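PDB 3Q69: probable Zn binding protein from Lactobacillus acidophilus, which probably binds mucus through domains such as the MucBP (Muc B2-like) domain that forms this chain, a zinc-binding role remaining only probable. Local coordinates for residues A[13-18]-A[61-66]; A[18-23]-A[99-104]. All coordinates share one frame; numbering follows the deposited sequence.

From the N terminus, strand 2-19 supplies the first partner of both contacts, and R18 is common to the two. Interaction 1 closes a loop of 42 residues, which runs through hairpin partner 27-42, when 61-66 returns beside 13-18; it ties the main mixed sheet to the end of strand 55-64, part of the two-stranded sheet. Interaction 2 spans a longer loop of 75 residues and joins the end of strand 2-19 to the last strand, 96-104, within the main sheet. Because the segments alternate along the chain, the contacts cross instead of nesting. They also touch: V100 N probably bonds to H16 O, and Y102 OH to P66 O.

Interaction 1 (A[13-18]-A[61-66]); sequences QTIHYR and EALPSP
L63 and P66 reach Y17 from the segment 61-66, which runs beside segment 13-18 of strand 2-19 with CA atoms of I15 and L63 9.2 Å apart, so that side chains and water, with no direct hydrogen bond, make the contact. Two waters lie between E61 O and the Q13 carboxamide, one near OE1 and one accepting from NE2; how they share their protons is uncertain, but an amide may suit this place because it offers an acceptor and a donor side by side. L63 has CG anti to its backbone N (chi1 -173°), which carries CD2 in between two partners. L63 CD2 lies 3.8 Å from I15 CG1, the two aliphatic chains sliding past each other in opposite directions, and 3.3 Å from Y17 OH. H29 of strand 27-42 also packs on L63. A water 2.8 Å from Y17 OH, lying in the ring plane at the ring edge, donates to L63 O and to S65 OG. S65 OG sits near the ring plane, 4.2 Å from Y17 CE1, where a small hydroxyl can serve that water while bonding also to K75 O. P66 then lays its CD over a ring face, 3.9 Å from the Y17 centroid and 29° off the normal, a CH-pi contact in which P66 CD is 3.5 Å from Y17 CE1. Proline suits the spot, since the CD hydrogens, next to an amide nitrogen, meet the ring's electrons without an N-H that would need a partner. An alanine in place of Y17 would probably leave the P66 ring without its aromatic face and the water without its phenolic partner. The chemistry implies a division of labour: P66 packs over one face of the ring, while the shared water binds the buried hydroxyl at its edge.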
ATOM      1  N   GLN A  13      -0.434   2.215  -3.053  1.00 17.96           N
ATOM      2  CA  GLN A  13      -1.225   1.580  -4.092  1.00 20.79           C
ATOM      3  C   GLN A  13      -1.319   2.552  -5.262  1.00 21.05           C
ATOM      4  O   GLN A  13      -1.789   3.671  -5.101  1.00 21.18           O
ATOM      5  CB  GLN A  13      -2.628   1.265  -3.576  1.00 18.90           C
ATOM      6  CG  GLN A  13      -3.522   0.629  -4.625  1.00 22.11           C
ATOM      7  CD  GLN A  13      -4.959   0.539  -4.192  1.00 21.24           C
ATOM      8  OE1 GLN A  13      -5.603   1.547  -3.905  1.00 20.81           O
ATOM      9  NE2 GLN A  13      -5.476  -0.669  -4.140  1.00 18.63           N
ATOM     10  N   THR A  14      -0.853   2.123  -6.429  1.00 21.03           N
ATOM     11  CA  THR A  14      -0.888   2.952  -7.629  1.00 19.77           C
ATOM     12  C   THR A  14      -1.760   2.305  -8.691  1.00 19.71           C
ATOM     13  O   THR A  14      -1.451   1.235  -9.194  1.00 19.40           O
ATOM     14  CB  THR A  14       0.519   3.167  -8.214  1.00 19.90           C
ATOM     15  OG1 THR A  14       1.338   3.841  -7.255  1.00 16.65           O
ATOM     16  CG2 THR A  14       0.447   3.995  -9.479  1.00 21.35           C
ATOM     17  N   ILE A  15      -2.853   2.978  -9.024  1.00 20.87           N
ATOM     18  CA  ILE A  15      -3.795   2.504 -10.025  1.00 21.12           C
ATOM     19  C   ILE A  15      -3.700   3.317 -11.319  1.00 22.20           C
ATOM     20  O   ILE A  15      -3.887   4.535 -11.313  1.00 22.94           O
ATOM     21  CB  ILE A  15      -5.242   2.584  -9.495  1.00 20.45           C
ATOM     22  CG1 ILE A  15      -5.362   1.811  -8.187  1.00 21.55           C
ATOM     23  CG2 ILE A  15      -6.209   2.007 -10.526  1.00 20.40           C
ATOM     24  CD1 ILE A  15      -5.102   0.345  -8.327  1.00 20.94           C
ATOM     25  N   HIS A  16      -3.419   2.631 -12.424  1.00 22.13           N
ATOM     26  CA  HIS A  16      -3.296   3.276 -13.725  1.00 23.07           C
ATOM     27  C   HIS A  16      -4.602   3.116 -14.491  1.00 24.27           C
ATOM     28  O   HIS A  16      -5.293   2.091 -14.367  1.00 22.33           O
ATOM     29  CB  HIS A  16      -2.151   2.651 -14.526  1.00 20.89           C
ATOM     30  CG  HIS A  16      -0.798   2.865 -13.917  1.00 21.42           C
ATOM     31  ND1 HIS A  16      -0.249   4.112 -13.743  1.00 20.27           N
ATOM     32  CD2 HIS A  16       0.114   1.976 -13.453  1.00 21.01           C
ATOM     33  CE1 HIS A  16       0.954   3.988 -13.195  1.00 19.95           C
ATOM     34  NE2 HIS A  16       1.193   2.706 -13.011  1.00 19.30           N
ATOM     35  N   TYR A  17      -4.943   4.135 -15.276  1.00 24.81           N
ATOM     36  CA  TYR A  17      -6.161   4.110 -16.071  1.00 25.55           C
ATOM     37  C   TYR A  17      -5.785   4.392 -17.520  1.00 26.30           C
ATOM     38  O   TYR A  17      -5.336   5.479 -17.850  1.00 26.71           O
ATOM     39  CB  TYR A  17      -7.144   5.160 -15.552  1.00 24.45           C
ATOM     40  CG  TYR A  17      -7.550   4.932 -14.112  1.00 25.79           C
ATOM     41  CD1 TYR A  17      -8.423   3.913 -13.772  1.00 25.35           C
ATOM     42  CD2 TYR A  17      -7.022   5.712 -13.085  1.00 27.36           C
ATOM     43  CE1 TYR A  17      -8.762   3.670 -12.449  1.00 26.98           C
ATOM     44  CE2 TYR A  17      -7.356   5.477 -11.751  1.00 28.25           C
ATOM     45  CZ  TYR A  17      -8.228   4.452 -11.447  1.00 27.18           C
ATOM     46  OH  TYR A  17      -8.579   4.200 -10.142  1.00 28.56           O
ATOM     47  N   ARG A  18      -5.956   3.391 -18.374  1.00 27.48           N
ATOM     48  CA  ARG A  18      -5.627   3.517 -19.785  1.00 28.36           C
ATOM     49  C   ARG A  18      -6.696   2.917 -20.694  1.00 28.82           C
ATOM     50  O   ARG A  18      -7.555   2.140 -20.254  1.00 27.48           O
ATOM     51  CB  ARG A  18      -4.289   2.833 -20.060  1.00 28.76           C
ATOM     52  CG  ARG A  18      -3.111   3.499 -19.377  1.00 32.84           C
ATOM     53  CD  ARG A  18      -1.802   2.895 -19.833  1.00 37.31           C
ATOM     54  NE  ARG A  18      -0.667   3.752 -19.523  1.00 42.48           N
ATOM     55  CZ  ARG A  18       0.573   3.532 -19.952  1.00 44.80           C
ATOM     56  NH1 ARG A  18       0.840   2.473 -20.711  1.00 45.72           N
ATOM     57  NH2 ARG A  18       1.545   4.382 -19.633  1.00 45.84           N
ATOM     58  N   GLU A  61      -8.862   1.032   0.863  1.00 19.81           N
ATOM     59  CA  GLU A  61     -10.300   0.950   0.581  1.00 20.95           C
ATOM     60  C   GLU A  61     -10.660   0.718  -0.889  1.00 20.47           C
ATOM     61  O   GLU A  61      -9.869   1.007  -1.797  1.00 18.73           O
ATOM     62  CB  GLU A  61     -11.004   2.224   1.064  1.00 24.16           C
ATOM     63  CG  GLU A  61     -10.744   2.576   2.539  1.00 26.50           C
ATOM     64  CD  GLU A  61     -11.200   1.480   3.497  1.00 30.01           C
ATOM     65  OE1 GLU A  61     -12.361   1.017   3.374  1.00 30.33           O
ATOM     66  OE2 GLU A  61     -10.397   1.086   4.374  1.00 34.41           O
ATOM     67  N   ALA A  62     -11.874   0.212  -1.105  1.00 19.37           N
ATOM     68  CA  ALA A  62     -12.376  -0.048  -2.449  1.00 19.87           C
ATOM     69  C   ALA A  62     -12.293   1.255  -3.235  1.00 19.88           C
ATOM     70  O   ALA A  62     -12.638   2.316  -2.721  1.00 17.94           O
ATOM     71  CB  ALA A  62     -13.810  -0.540  -2.390  1.00 19.39           C
ATOM     72  N   LEU A  63     -11.833   1.167  -4.479  1.00 19.84           N
ATOM     73  CA  LEU A  63     -11.666   2.338  -5.328  1.00 20.20           C
ATOM     74  C   LEU A  63     -12.465   2.176  -6.619  1.00 21.14           C
ATOM     75  O   LEU A  63     -12.016   1.525  -7.568  1.00 20.07           O
ATOM     76  CB  LEU A  63     -10.183   2.521  -5.665  1.00 21.05           C
ATOM     77  CG  LEU A  63      -9.810   3.803  -6.409  1.00 23.46           C
ATOM     78  CD1 LEU A  63      -9.966   4.988  -5.459  1.00 23.29           C
ATOM     79  CD2 LEU A  63      -8.379   3.701  -6.920  1.00 23.81           C
ATOM     80  N   PRO A  64     -13.679   2.742  -6.665  1.00 22.49           N
ATOM     81  CA  PRO A  64     -14.506   2.635  -7.869  1.00 23.48           C
ATOM     82  C   PRO A  64     -13.780   3.272  -9.055  1.00 23.97           C
ATOM     83  O   PRO A  64     -13.248   4.373  -8.953  1.00 24.26           O
ATOM     84  CB  PRO A  64     -15.769   3.403  -7.487  1.00 24.25           C
ATOM     85  CG  PRO A  64     -15.843   3.251  -6.018  1.00 25.31           C
ATOM     86  CD  PRO A  64     -14.399   3.460  -5.604  1.00 24.75           C
ATOM     87  N   SER A  65     -13.760   2.581 -10.186  1.00 26.21           N
ATOM     88  CA  SER A  65     -13.087   3.109 -11.371  1.00 27.49           C
ATOM     89  C   SER A  65     -13.876   4.263 -12.000  1.00 29.17           C
ATOM     90  O   SER A  65     -15.115   4.245 -12.029  1.00 28.20           O
ATOM     91  CB  SER A  65     -12.913   1.998 -12.400  1.00 26.21           C
ATOM     92  OG  SER A  65     -11.967   1.044 -11.968  1.00 24.61           O
ATOM     93  N   PRO A  66     -13.171   5.286 -12.500  1.00 29.68           N
ATOM     94  CA  PRO A  66     -13.867   6.417 -13.118  1.00 33.14           C
ATOM     95  C   PRO A  66     -14.729   5.948 -14.276  1.00 34.90           C
ATOM     96  O   PRO A  66     -14.311   5.109 -15.069  1.00 36.21           O
ATOM     97  CB  PRO A  66     -12.726   7.315 -13.588  1.00 31.75           C
ATOM     98  CG  PRO A  66     -11.647   7.028 -12.584  1.00 33.00           C
ATOM     99  CD  PRO A  66     -11.719   5.521 -12.465  1.00 31.69           C
TER
HETATM  100  O   HOH W   1      -7.811   2.585  -2.224  1.00 27.27           O
HETATM  101  O   HOH W   2      -8.366  -0.571  -3.082  1.00 28.19           O
HETATM  102  O   HOH W   3     -10.422   2.148  -9.956  1.00 25.49           O

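Interaction 2 (A[18-23]-A[99-104]); sequences RYEDGA and TVIYSA
The rings of Y19 and Y102 lie on the same face of the sheet, crossing at a slant. Y19 CD1 stands 3.9 Å from Y102 CB, and the Y19 ring turns to make an edge-to-face pair with Y71. At the edge of the Y102 ring, near its plane, R18 O approaches Y102 CD2 to 3.4 Å, while Y102 OH finds its partner in P66 O. The E20 carboxylate is met from above its plane: S103 OG donates to E20 OE2 over 2.7 Å, a short bond between a hydroxyl and an acid. With CG anti to the carbonyl carbon, E20 lays CG on I101 CG2 at 3.7 Å; the chain, extended beyond CG, then carries the carboxylate on to the serine.

The backbones pair in parallel. R18 N bonds to V100 O, Y102 N to R18 O at 2.9 Å, and E20 N to Y102 O at 3.3 Å; I101 CA adds a CA-H...O contact to R18 O. A type I turn from Y19 to G22 then leads the chain off, with D21 OD2 taking A23 N in an Asx turn and glycine easily tolerating the positive phi of 94° at G22. Parallel pairing of the first strand with the last is typical of the ubiquitin-like beta-grasp fold, consistent with this domain's clan, although this chain has no helix.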
ATOM      1  N   ARG A  18      -5.956   3.391 -18.374  1.00 27.48           N
ATOM      2  CA  ARG A  18      -5.627   3.517 -19.785  1.00 28.36           C
ATOM      3  C   ARG A  18      -6.696   2.917 -20.694  1.00 28.82           C
ATOM      4  O   ARG A  18      -7.555   2.140 -20.254  1.00 27.48           O
ATOM      5  CB  ARG A  18      -4.289   2.833 -20.060  1.00 28.76           C
ATOM      6  CG  ARG A  18      -3.111   3.499 -19.377  1.00 32.84           C
ATOM      7  CD  ARG A  18      -1.802   2.895 -19.833  1.00 37.31           C
ATOM      8  NE  ARG A  18      -0.667   3.752 -19.523  1.00 42.48           N
ATOM      9  CZ  ARG A  18       0.573   3.532 -19.952  1.00 44.80           C
ATOM     10  NH1 ARG A  18       0.840   2.473 -20.711  1.00 45.72           N
ATOM     11  NH2 ARG A  18       1.545   4.382 -19.633  1.00 45.84           N
ATOM     12  N   TYR A  19      -6.643   3.296 -21.968  1.00 29.77           N
ATOM     13  CA  TYR A  19      -7.569   2.765 -22.962  1.00 30.59           C
ATOM     14  C   TYR A  19      -6.839   1.564 -23.550  1.00 31.01           C
ATOM     15  O   TYR A  19      -5.634   1.412 -23.342  1.00 29.97           O
ATOM     16  CB  TYR A  19      -7.829   3.801 -24.055  1.00 31.95           C
ATOM     17  CG  TYR A  19      -8.695   4.963 -23.616  1.00 31.71           C
ATOM     18  CD1 TYR A  19     -10.084   4.820 -23.479  1.00 32.50           C
ATOM     19  CD2 TYR A  19      -8.134   6.205 -23.334  1.00 32.43           C
ATOM     20  CE1 TYR A  19     -10.879   5.890 -23.073  1.00 34.24           C
ATOM     21  CE2 TYR A  19      -8.927   7.282 -22.927  1.00 33.98           C
ATOM     22  CZ  TYR A  19     -10.289   7.120 -22.800  1.00 32.65           C
ATOM     23  OH  TYR A  19     -11.073   8.182 -22.394  1.00 35.80           O
ATOM     24  N   GLU A  20      -7.555   0.707 -24.270  1.00 33.65           N
ATOM     25  CA  GLU A  20      -6.936  -0.471 -24.870  1.00 34.63           C
ATOM     26  C   GLU A  20      -5.709  -0.126 -25.705  1.00 33.98           C
ATOM     27  O   GLU A  20      -4.757  -0.902 -25.762  1.00 33.45           O
ATOM     28  CB  GLU A  20      -7.935  -1.217 -25.746  1.00 37.66           C
ATOM     29  CG  GLU A  20      -9.102  -1.811 -24.985  1.00 41.69           C
ATOM     30  CD  GLU A  20     -10.015  -2.629 -25.878  1.00 44.71           C
ATOM     31  OE1 GLU A  20     -10.542  -2.065 -26.867  1.00 46.15           O
ATOM     32  OE2 GLU A  20     -10.201  -3.834 -25.591  1.00 47.11           O
ATOM     33  N   ASP A  21      -5.729   1.044 -26.337  1.00 33.11           N
ATOM     34  CA  ASP A  21      -4.618   1.477 -27.173  1.00 33.79           C
ATOM     35  C   ASP A  21      -3.435   2.016 -26.375  1.00 33.92           C
ATOM     36  O   ASP A  21      -2.422   2.421 -26.952  1.00 33.97           O
ATOM     37  CB  ASP A  21      -5.098   2.523 -28.191  1.00 35.27           C
ATOM     38  CG  ASP A  21      -5.833   3.692 -27.540  1.00 37.47           C
ATOM     39  OD1 ASP A  21      -6.495   4.468 -28.265  1.00 37.30           O
ATOM     40  OD2 ASP A  21      -5.746   3.844 -26.303  1.00 36.79           O
ATOM     41  N   GLY A  22      -3.568   2.032 -25.051  1.00 33.47           N
ATOM     42  CA  GLY A  22      -2.481   2.490 -24.205  1.00 33.73           C
ATOM     43  C   GLY A  22      -2.575   3.954 -23.830  1.00 34.93           C
ATOM     44  O   GLY A  22      -1.790   4.458 -23.030  1.00 35.31           O
ATOM     45  N   ALA A  23      -3.536   4.652 -24.420  1.00 34.76           N
ATOM     46  CA  ALA A  23      -3.723   6.069 -24.138  1.00 34.66           C
ATOM     47  C   ALA A  23      -4.183   6.245 -22.698  1.00 34.12           C
ATOM     48  O   ALA A  23      -5.047   5.514 -22.227  1.00 33.36           O
ATOM     49  CB  ALA A  23      -4.758   6.659 -25.101  1.00 34.03           C
ATOM     50  N   THR A  99      -3.364  -1.803 -13.572  1.00 21.40           N
ATOM     51  CA  THR A  99      -3.951  -0.944 -14.569  1.00 21.28           C
ATOM     52  C   THR A  99      -5.368  -1.387 -14.876  1.00 21.86           C
ATOM     53  O   THR A  99      -5.653  -2.577 -14.972  1.00 22.64           O
ATOM     54  CB  THR A  99      -3.122  -0.987 -15.861  1.00 21.95           C
ATOM     55  OG1 THR A  99      -1.751  -0.675 -15.566  1.00 23.02           O
ATOM     56  CG2 THR A  99      -3.662   0.005 -16.877  1.00 20.71           C
ATOM     57  N   VAL A 100      -6.247  -0.407 -15.026  1.00 20.53           N
ATOM     58  CA  VAL A 100      -7.627  -0.648 -15.375  1.00 21.08           C
ATOM     59  C   VAL A 100      -7.713  -0.270 -16.849  1.00 22.61           C
ATOM     60  O   VAL A 100      -7.304   0.830 -17.226  1.00 23.51           O
ATOM     61  CB  VAL A 100      -8.566   0.241 -14.539  1.00 21.83           C
ATOM     62  CG1 VAL A 100     -10.033  -0.051 -14.896  1.00 23.81           C
ATOM     63  CG2 VAL A 100      -8.326  -0.025 -13.046  1.00 22.19           C
ATOM     64  N   ILE A 101      -8.254  -1.160 -17.678  1.00 22.99           N
ATOM     65  CA  ILE A 101      -8.354  -0.893 -19.114  1.00 25.35           C
ATOM     66  C   ILE A 101      -9.785  -0.585 -19.574  1.00 24.76           C
ATOM     67  O   ILE A 101     -10.742  -1.275 -19.211  1.00 26.07           O
ATOM     68  CB  ILE A 101      -7.793  -2.097 -19.920  1.00 24.18           C
ATOM     69  CG1 ILE A 101      -6.298  -2.240 -19.638  1.00 24.48           C
ATOM     70  CG2 ILE A 101      -8.046  -1.923 -21.411  1.00 26.32           C
ATOM     71  CD1 ILE A 101      -5.477  -1.018 -20.061  1.00 23.53           C
ATOM     72  N   TYR A 102      -9.925   0.452 -20.393  1.00 27.85           N
ATOM     73  CA  TYR A 102     -11.242   0.841 -20.896  1.00 28.06           C
ATOM     74  C   TYR A 102     -11.447   0.390 -22.339  1.00 29.10           C
ATOM     75  O   TYR A 102     -10.632   0.679 -23.207  1.00 29.01           O
ATOM     76  CB  TYR A 102     -11.424   2.359 -20.790  1.00 28.51           C
ATOM     77  CG  TYR A 102     -11.491   2.872 -19.368  1.00 29.43           C
ATOM     78  CD1 TYR A 102     -12.700   2.890 -18.674  1.00 29.81           C
ATOM     79  CD2 TYR A 102     -10.341   3.321 -18.707  1.00 28.54           C
ATOM     80  CE1 TYR A 102     -12.768   3.343 -17.352  1.00 29.00           C
ATOM     81  CE2 TYR A 102     -10.400   3.772 -17.405  1.00 29.57           C
ATOM     82  CZ  TYR A 102     -11.615   3.779 -16.724  1.00 28.51           C
ATOM     83  OH  TYR A 102     -11.662   4.201 -15.407  1.00 29.01           O
ATOM     84  N   SER A 103     -12.530  -0.343 -22.573  1.00 30.44           N
ATOM     85  CA  SER A 103     -12.872  -0.831 -23.902  1.00 33.60           C
ATOM     86  C   SER A 103     -14.159  -0.168 -24.406  1.00 34.81           C
ATOM     87  O   SER A 103     -15.182  -0.187 -23.710  1.00 34.74           O
ATOM     88  CB  SER A 103     -13.089  -2.343 -23.861  1.00 33.23           C
ATOM     89  OG  SER A 103     -11.892  -3.041 -23.581  1.00 37.05           O
ATOM     90  N   ALA A 104     -14.112   0.390 -25.614  1.00 36.63           N
ATOM     91  CA  ALA A 104     -15.278   1.039 -26.206  1.00 38.09           C
ATOM     92  C   ALA A 104     -16.482   0.107 -26.122  1.00 39.76           C
ATOM     93  O   ALA A 104     -16.419  -1.045 -26.556  1.00 39.57           O
ATOM     94  CB  ALA A 104     -14.992   1.397 -27.651  1.00 39.18           C
TER